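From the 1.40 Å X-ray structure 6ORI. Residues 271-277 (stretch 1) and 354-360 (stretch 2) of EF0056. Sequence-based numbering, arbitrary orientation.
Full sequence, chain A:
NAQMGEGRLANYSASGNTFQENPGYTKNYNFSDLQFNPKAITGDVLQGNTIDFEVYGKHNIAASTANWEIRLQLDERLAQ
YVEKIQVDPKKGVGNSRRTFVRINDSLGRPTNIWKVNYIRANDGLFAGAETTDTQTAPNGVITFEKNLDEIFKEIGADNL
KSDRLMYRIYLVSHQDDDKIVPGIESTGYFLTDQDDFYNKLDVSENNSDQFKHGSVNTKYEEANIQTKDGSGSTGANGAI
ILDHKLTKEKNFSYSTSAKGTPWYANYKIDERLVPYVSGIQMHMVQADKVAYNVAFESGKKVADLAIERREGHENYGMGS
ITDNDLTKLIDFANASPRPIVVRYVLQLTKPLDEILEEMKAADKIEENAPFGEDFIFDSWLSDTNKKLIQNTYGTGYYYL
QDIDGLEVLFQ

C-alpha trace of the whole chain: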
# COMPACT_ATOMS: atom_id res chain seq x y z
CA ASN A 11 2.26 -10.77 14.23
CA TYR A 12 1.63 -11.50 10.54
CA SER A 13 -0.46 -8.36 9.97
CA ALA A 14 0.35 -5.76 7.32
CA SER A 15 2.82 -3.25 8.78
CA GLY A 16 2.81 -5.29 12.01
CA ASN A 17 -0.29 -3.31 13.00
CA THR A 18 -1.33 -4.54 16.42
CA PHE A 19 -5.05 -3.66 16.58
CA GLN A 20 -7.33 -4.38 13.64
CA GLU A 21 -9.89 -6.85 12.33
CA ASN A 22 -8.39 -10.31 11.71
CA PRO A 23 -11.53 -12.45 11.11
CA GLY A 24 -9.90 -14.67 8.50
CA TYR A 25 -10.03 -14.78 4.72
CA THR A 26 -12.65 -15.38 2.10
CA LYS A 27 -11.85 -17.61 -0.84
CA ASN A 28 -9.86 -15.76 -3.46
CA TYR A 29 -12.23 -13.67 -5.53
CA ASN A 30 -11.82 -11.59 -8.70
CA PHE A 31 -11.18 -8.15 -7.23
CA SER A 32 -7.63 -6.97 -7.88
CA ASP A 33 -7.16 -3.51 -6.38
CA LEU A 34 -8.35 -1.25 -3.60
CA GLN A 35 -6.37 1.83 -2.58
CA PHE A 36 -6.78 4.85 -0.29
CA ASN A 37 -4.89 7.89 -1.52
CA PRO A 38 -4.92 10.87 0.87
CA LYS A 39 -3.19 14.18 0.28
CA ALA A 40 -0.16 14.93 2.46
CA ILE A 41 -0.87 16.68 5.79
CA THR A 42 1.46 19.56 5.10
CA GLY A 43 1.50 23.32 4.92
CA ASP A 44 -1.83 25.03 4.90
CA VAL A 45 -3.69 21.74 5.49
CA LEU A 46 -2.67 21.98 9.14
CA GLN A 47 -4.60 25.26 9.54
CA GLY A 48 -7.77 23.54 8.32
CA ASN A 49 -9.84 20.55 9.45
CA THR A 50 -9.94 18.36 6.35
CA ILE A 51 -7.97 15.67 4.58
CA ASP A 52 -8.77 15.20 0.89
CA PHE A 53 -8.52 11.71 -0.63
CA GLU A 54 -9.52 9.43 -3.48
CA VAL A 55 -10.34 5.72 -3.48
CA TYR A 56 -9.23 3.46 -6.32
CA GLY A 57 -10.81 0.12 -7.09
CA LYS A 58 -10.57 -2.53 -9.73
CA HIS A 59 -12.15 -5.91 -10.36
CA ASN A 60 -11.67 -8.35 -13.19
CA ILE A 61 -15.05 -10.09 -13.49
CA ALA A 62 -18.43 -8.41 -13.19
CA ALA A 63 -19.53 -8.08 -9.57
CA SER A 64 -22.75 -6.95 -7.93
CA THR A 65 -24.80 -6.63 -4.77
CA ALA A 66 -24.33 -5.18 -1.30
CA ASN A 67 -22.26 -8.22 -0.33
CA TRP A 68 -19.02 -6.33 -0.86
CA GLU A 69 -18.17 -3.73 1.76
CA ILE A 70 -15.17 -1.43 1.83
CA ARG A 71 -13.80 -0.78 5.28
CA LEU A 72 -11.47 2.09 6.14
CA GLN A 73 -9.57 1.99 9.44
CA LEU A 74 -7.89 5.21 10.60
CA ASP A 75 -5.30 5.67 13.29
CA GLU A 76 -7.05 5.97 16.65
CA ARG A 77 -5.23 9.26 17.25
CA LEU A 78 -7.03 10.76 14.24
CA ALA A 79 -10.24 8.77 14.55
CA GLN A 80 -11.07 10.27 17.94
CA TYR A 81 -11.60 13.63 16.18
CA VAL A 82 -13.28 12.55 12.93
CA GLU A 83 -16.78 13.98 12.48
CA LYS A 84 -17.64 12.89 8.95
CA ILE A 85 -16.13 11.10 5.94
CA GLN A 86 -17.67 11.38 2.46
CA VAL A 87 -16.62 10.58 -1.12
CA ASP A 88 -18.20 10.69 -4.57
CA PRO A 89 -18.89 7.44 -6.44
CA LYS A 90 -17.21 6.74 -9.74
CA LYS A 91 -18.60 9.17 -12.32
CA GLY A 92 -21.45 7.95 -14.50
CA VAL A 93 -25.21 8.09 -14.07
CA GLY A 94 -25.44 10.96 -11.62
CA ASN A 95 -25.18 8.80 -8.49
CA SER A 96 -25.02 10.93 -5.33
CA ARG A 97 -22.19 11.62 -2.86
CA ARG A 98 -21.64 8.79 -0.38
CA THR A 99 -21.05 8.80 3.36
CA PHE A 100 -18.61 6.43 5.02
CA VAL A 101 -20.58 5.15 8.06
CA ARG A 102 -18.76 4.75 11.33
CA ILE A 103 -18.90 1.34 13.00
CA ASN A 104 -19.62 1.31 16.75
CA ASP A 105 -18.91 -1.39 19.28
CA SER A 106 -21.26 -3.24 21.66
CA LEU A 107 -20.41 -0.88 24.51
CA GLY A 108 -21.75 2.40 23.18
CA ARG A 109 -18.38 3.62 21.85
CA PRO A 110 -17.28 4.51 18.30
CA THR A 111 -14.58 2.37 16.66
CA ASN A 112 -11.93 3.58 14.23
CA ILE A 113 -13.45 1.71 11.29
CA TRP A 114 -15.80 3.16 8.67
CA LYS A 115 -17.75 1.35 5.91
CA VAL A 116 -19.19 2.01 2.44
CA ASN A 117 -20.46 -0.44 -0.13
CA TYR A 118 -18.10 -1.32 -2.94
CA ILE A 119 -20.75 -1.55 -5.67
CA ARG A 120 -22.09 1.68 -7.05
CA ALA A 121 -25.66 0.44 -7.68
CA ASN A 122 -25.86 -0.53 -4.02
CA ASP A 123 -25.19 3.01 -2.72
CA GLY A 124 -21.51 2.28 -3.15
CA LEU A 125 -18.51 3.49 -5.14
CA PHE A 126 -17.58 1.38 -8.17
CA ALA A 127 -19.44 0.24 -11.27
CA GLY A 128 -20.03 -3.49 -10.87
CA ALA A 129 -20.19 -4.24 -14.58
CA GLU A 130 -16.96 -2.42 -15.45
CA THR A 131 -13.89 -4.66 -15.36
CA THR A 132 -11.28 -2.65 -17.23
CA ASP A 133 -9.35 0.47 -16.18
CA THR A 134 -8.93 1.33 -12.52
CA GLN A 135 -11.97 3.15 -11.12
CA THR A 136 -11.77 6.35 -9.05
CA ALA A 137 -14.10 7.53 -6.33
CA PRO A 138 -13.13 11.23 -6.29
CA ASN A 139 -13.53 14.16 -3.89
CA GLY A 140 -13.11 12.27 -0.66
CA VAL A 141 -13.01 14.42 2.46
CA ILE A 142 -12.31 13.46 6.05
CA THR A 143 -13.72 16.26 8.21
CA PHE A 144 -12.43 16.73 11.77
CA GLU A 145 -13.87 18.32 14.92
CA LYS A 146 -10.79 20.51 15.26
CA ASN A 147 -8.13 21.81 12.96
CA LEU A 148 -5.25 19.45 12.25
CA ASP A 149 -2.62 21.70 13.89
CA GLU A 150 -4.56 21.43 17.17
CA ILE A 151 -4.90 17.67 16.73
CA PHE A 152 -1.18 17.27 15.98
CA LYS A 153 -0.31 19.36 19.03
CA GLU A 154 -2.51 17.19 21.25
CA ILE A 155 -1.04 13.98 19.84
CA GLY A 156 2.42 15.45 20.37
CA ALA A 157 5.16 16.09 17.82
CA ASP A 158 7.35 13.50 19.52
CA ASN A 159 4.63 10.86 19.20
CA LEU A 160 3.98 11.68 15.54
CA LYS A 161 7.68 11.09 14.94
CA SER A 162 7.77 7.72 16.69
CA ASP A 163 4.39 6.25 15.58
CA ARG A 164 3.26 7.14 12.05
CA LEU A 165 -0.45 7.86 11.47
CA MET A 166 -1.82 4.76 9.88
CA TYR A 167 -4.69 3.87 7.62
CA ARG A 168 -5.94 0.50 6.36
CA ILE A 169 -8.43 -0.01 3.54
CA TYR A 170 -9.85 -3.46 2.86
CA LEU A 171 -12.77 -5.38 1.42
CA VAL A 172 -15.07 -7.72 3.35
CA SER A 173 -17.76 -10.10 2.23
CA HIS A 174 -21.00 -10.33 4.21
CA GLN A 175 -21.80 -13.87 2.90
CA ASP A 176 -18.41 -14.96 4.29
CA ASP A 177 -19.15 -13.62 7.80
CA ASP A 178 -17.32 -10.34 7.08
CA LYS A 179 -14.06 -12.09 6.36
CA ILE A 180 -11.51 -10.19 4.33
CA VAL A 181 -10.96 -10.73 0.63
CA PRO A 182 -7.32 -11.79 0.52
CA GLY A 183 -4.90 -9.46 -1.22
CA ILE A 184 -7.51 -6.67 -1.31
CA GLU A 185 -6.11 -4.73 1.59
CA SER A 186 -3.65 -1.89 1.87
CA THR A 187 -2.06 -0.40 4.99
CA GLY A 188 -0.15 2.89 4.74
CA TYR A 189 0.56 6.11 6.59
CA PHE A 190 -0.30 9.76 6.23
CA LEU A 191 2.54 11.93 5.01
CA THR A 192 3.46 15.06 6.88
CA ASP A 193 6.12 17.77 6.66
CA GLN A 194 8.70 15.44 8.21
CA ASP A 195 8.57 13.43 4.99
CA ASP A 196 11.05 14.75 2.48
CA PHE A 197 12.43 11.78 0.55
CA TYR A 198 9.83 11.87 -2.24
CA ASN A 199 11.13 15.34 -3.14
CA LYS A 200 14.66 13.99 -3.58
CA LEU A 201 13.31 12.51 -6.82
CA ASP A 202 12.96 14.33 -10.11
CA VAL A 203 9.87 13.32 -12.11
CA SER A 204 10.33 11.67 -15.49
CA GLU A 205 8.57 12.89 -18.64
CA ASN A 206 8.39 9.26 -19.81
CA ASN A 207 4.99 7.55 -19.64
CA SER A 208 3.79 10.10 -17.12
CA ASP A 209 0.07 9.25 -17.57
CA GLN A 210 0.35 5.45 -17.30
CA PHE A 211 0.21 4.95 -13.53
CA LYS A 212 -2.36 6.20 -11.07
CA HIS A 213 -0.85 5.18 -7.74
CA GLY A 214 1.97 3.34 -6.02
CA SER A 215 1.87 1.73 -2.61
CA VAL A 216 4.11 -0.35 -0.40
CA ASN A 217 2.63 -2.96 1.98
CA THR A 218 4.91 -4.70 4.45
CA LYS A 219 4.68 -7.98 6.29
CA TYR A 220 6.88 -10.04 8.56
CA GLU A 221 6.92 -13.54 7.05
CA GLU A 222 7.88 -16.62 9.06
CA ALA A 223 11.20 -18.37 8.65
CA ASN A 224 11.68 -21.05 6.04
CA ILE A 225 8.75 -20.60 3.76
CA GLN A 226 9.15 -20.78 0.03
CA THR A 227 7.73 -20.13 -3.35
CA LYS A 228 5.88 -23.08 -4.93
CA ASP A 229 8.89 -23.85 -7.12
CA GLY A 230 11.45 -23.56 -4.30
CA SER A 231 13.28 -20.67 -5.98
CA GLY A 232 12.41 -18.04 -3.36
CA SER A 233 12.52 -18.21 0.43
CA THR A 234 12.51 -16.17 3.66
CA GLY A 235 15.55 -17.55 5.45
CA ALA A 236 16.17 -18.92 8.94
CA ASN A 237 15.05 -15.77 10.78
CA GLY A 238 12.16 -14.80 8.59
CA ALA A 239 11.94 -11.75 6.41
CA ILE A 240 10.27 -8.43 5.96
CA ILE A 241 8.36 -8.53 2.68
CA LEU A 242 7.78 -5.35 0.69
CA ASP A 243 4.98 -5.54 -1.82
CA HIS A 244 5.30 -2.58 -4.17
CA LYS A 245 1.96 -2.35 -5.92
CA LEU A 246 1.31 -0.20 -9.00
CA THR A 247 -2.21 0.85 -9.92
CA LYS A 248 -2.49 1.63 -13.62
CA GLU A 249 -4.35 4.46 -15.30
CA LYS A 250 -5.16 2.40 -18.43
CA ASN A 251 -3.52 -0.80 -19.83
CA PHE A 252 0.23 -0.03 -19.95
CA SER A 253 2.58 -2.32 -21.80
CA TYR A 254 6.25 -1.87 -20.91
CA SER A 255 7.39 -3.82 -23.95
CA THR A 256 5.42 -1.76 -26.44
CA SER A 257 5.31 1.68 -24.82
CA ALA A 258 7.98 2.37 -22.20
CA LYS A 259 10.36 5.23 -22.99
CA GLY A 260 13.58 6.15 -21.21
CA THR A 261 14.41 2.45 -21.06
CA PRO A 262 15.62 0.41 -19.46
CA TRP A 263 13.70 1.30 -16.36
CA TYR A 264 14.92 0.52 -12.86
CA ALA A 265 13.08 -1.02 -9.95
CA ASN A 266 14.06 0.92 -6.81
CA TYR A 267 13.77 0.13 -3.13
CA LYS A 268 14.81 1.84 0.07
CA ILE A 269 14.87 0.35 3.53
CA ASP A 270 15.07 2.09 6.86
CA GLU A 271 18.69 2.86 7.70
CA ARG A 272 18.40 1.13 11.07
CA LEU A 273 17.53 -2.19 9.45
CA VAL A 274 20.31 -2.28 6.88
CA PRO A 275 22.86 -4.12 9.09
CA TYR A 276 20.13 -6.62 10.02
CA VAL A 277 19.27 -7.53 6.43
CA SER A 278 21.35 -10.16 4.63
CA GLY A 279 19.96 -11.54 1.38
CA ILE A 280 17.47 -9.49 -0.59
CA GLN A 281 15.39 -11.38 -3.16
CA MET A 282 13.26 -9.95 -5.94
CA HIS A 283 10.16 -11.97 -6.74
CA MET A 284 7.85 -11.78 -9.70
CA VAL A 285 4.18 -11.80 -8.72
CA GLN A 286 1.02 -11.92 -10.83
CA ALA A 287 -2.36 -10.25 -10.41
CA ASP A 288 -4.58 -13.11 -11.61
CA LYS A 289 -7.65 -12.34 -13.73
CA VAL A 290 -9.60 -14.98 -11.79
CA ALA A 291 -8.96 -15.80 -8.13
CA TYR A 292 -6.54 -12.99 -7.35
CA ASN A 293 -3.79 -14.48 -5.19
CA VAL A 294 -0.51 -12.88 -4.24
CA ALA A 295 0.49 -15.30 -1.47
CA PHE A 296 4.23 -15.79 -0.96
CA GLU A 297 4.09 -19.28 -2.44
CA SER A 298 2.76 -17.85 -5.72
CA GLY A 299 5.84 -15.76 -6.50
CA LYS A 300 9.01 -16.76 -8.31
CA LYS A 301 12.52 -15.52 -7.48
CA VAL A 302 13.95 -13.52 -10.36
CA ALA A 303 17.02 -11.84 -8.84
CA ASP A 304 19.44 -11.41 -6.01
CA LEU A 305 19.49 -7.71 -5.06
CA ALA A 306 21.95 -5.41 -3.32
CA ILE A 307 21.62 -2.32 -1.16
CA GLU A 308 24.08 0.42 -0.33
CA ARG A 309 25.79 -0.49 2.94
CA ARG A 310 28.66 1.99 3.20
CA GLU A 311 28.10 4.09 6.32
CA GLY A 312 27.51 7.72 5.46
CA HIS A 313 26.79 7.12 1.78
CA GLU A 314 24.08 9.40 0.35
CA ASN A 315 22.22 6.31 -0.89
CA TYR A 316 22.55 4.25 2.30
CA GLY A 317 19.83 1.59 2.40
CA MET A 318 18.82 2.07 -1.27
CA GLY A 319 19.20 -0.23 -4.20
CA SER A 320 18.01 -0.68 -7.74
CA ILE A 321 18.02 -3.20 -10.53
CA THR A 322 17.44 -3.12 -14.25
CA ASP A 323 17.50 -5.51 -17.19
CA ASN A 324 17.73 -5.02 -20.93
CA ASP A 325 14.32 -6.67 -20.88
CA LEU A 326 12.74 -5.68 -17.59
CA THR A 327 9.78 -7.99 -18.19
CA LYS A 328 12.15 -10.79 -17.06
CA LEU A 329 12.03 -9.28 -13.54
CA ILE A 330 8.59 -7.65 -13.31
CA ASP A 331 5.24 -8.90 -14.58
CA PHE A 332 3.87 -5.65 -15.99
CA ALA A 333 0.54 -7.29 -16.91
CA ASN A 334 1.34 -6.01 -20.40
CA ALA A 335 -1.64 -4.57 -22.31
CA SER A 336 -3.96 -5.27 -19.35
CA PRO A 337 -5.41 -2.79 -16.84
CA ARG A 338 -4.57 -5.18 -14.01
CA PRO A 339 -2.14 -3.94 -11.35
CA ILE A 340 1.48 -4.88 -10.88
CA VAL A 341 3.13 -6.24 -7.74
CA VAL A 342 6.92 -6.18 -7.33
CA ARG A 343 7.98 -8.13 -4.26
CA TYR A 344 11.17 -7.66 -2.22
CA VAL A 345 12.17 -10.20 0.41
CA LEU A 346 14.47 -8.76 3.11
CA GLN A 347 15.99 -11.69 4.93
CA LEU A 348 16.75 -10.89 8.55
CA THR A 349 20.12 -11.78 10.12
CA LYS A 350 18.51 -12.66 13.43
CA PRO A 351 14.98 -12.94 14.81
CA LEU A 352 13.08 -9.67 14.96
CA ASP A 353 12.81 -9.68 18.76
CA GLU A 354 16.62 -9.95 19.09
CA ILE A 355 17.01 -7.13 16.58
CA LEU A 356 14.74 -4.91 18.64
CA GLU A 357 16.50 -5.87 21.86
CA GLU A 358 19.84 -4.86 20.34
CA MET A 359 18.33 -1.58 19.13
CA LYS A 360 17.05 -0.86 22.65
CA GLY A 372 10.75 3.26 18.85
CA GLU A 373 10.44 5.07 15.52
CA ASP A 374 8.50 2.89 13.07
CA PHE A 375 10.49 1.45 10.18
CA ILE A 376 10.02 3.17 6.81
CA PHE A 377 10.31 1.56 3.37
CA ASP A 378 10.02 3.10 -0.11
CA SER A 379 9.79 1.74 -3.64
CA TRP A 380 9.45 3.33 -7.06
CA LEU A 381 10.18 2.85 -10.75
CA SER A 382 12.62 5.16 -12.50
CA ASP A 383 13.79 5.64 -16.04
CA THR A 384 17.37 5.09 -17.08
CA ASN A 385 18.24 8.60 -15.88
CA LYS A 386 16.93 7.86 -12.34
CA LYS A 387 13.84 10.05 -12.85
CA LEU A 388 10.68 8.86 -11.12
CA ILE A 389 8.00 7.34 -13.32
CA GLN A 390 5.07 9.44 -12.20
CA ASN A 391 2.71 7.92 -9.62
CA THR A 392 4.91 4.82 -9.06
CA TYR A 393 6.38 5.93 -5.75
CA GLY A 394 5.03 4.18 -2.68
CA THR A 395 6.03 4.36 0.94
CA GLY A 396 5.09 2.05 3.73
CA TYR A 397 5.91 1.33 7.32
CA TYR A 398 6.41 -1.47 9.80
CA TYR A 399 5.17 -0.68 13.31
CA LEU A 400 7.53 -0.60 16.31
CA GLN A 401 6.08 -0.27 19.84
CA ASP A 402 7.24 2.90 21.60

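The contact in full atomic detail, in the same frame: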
# COMPACT_ATOMS: atom_id res chain seq x y z
N GLU A 271 17.27 2.95 7.43
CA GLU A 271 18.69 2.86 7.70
C GLU A 271 19.02 1.96 8.90
O GLU A 271 20.03 1.29 8.92
CB GLU A 271 19.31 4.26 7.88
CG GLU A 271 18.70 5.09 9.00
CD GLU A 271 19.39 6.42 9.19
OE1 GLU A 271 20.59 6.53 8.86
OE2 GLU A 271 18.73 7.37 9.67
N ARG A 272 18.14 1.95 9.90
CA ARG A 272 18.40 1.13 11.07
C ARG A 272 18.40 -0.37 10.79
O ARG A 272 19.04 -1.16 11.49
CB ARG A 272 17.39 1.47 12.16
CG ARG A 272 17.55 2.86 12.72
CD ARG A 272 16.37 3.22 13.59
NE ARG A 272 15.17 3.36 12.79
CZ ARG A 272 13.93 3.21 13.24
NH1 ARG A 272 13.69 2.90 14.51
NH2 ARG A 272 12.92 3.38 12.40
N LEU A 273 17.65 -0.78 9.77
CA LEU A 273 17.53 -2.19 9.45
C LEU A 273 18.62 -2.73 8.55
O LEU A 273 18.82 -3.95 8.46
CB LEU A 273 16.17 -2.45 8.81
CG LEU A 273 15.04 -2.71 9.79
CD1 LEU A 273 13.72 -2.68 9.01
CD2 LEU A 273 15.24 -4.05 10.51
N VAL A 274 19.33 -1.84 7.86
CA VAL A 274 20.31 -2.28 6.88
C VAL A 274 21.31 -3.33 7.41
O VAL A 274 21.48 -4.36 6.79
CB VAL A 274 21.02 -1.08 6.23
CG1 VAL A 274 22.15 -1.54 5.33
CG2 VAL A 274 20.00 -0.22 5.47
N PRO A 275 21.93 -3.10 8.59
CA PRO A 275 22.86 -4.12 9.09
C PRO A 275 22.20 -5.43 9.52
O PRO A 275 22.90 -6.42 9.74
CB PRO A 275 23.49 -3.47 10.32
CG PRO A 275 23.10 -2.07 10.30
CD PRO A 275 21.89 -1.91 9.45
N TYR A 276 20.88 -5.42 9.64
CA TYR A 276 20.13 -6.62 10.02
C TYR A 276 19.46 -7.33 8.84
O TYR A 276 18.68 -8.27 9.03
CB TYR A 276 19.07 -6.24 11.04
CG TYR A 276 19.65 -5.73 12.33
CD1 TYR A 276 20.29 -6.59 13.21
CD2 TYR A 276 19.62 -4.38 12.64
CE1 TYR A 276 20.83 -6.13 14.39
CE2 TYR A 276 20.16 -3.91 13.82
CZ TYR A 276 20.77 -4.79 14.69
OH TYR A 276 21.32 -4.33 15.86
N VAL A 277 19.77 -6.87 7.64
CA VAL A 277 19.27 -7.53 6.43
C VAL A 277 20.45 -8.17 5.74
O VAL A 277 21.49 -7.53 5.57
CB VAL A 277 18.57 -6.53 5.51
CG1 VAL A 277 18.24 -7.18 4.18
CG2 VAL A 277 17.30 -6.03 6.16
N GLU A 354 15.22 -10.19 18.75
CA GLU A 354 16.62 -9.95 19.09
C GLU A 354 17.11 -8.65 18.46
O GLU A 354 17.90 -7.93 19.05
CB GLU A 354 17.50 -11.11 18.62
CG GLU A 354 17.30 -12.38 19.41
CD GLU A 354 18.18 -13.50 18.91
OE1 GLU A 354 17.75 -14.67 18.99
OE2 GLU A 354 19.31 -13.21 18.45
N ILE A 355 16.62 -8.35 17.26
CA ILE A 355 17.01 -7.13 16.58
C ILE A 355 16.56 -5.95 17.43
O ILE A 355 17.32 -5.02 17.67
CB ILE A 355 16.39 -7.02 15.17
CG1 ILE A 355 17.02 -8.07 14.26
CG2 ILE A 355 16.63 -5.64 14.62
CD1 ILE A 355 16.35 -8.20 12.89
N LEU A 356 15.32 -6.01 17.87
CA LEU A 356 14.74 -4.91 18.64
C LEU A 356 15.43 -4.78 19.98
O LEU A 356 15.67 -3.67 20.45
CB LEU A 356 13.23 -5.10 18.83
CG LEU A 356 12.40 -5.23 17.54
CD1 LEU A 356 10.92 -5.15 17.85
CD2 LEU A 356 12.78 -4.18 16.51
N GLU A 357 15.77 -5.91 20.60
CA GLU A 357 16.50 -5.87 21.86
C GLU A 357 17.85 -5.18 21.68
O GLU A 357 18.24 -4.35 22.50
CB GLU A 357 16.68 -7.28 22.43
CG GLU A 357 17.22 -7.30 23.86
CD GLU A 357 16.32 -6.56 24.84
OE1 GLU A 357 15.14 -6.96 24.98
OE2 GLU A 357 16.79 -5.57 25.45
N GLU A 358 18.57 -5.52 20.61
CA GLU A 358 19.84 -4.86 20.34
C GLU A 358 19.66 -3.37 20.09
O GLU A 358 20.51 -2.56 20.49
CB GLU A 358 20.56 -5.50 19.14
CG GLU A 358 21.13 -6.87 19.42
CD GLU A 358 21.93 -7.41 18.25
OE1 GLU A 358 22.25 -6.62 17.33
OE2 GLU A 358 22.25 -8.62 18.25
N MET A 359 18.58 -2.99 19.41
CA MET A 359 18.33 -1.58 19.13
C MET A 359 18.04 -0.80 20.42
O MET A 359 18.48 0.34 20.58
CB MET A 359 17.18 -1.43 18.15
CG MET A 359 17.56 -1.80 16.74
SD MET A 359 16.17 -1.66 15.61
CE MET A 359 16.99 -1.90 14.04
N LYS A 360 17.30 -1.42 21.33
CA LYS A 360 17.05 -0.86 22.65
C LYS A 360 18.27 -1.03 23.55
O LYS A 360 19.33 -0.44 23.31
CB LYS A 360 15.85 -1.55 23.30
CG LYS A 360 14.54 -1.35 22.54
CD LYS A 360 13.71 -0.20 23.12
CE LYS A 360 13.08 0.67 22.03
NZ LYS A 360 12.47 -0.11 20.91

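R272, L273 and Y276, the last of these closing a short 3-10 segment (V274–Y276), pack against the helical residues E354–M359, part of a helix that begins earlier in the chain, burying 304 Å² in all; Y276 carries the largest share. The backbones stay well apart, with CA atoms 7.3 Å apart at Y276 and I355 and 8.5 Å at R272 and M359, so side chains fill the gap. The 3-10 turn is held by Y276 N to L273 O (2.8 Å), the helix by M359 N to I355 O (3.0 Å) and its neighbours. Y276, chi1 m with chi2 at -72°, extends its ring along the helix surface. I355 (m, t) lies over one face: its CG2 sits 3.8 Å from the ring centroid, 11° off the normal, a CH-pi contact, while CG1 packs 3.7 Å from Y276 CD1. At the ring's far end, Y276 OH donates a hydrogen bond to E358 OE1 (2.9 Å). E358 (m, t) reaches it with an extended chi2, and its other oxygen, OE2, is hydrogen-bonded elsewhere in the structure. M359 (m, t, t) is stretched out, which carries its terminal methyl to stretch 1: CE lies 3.8 Å from Y276 CE2, obliquely to the ring, 3.9 Å from R272 CB and 3.4 Å from R272 O. L273 (m, t) points sideways, yet its CD2 comes within 4.5 Å of M359 CE, a looser apolar contact.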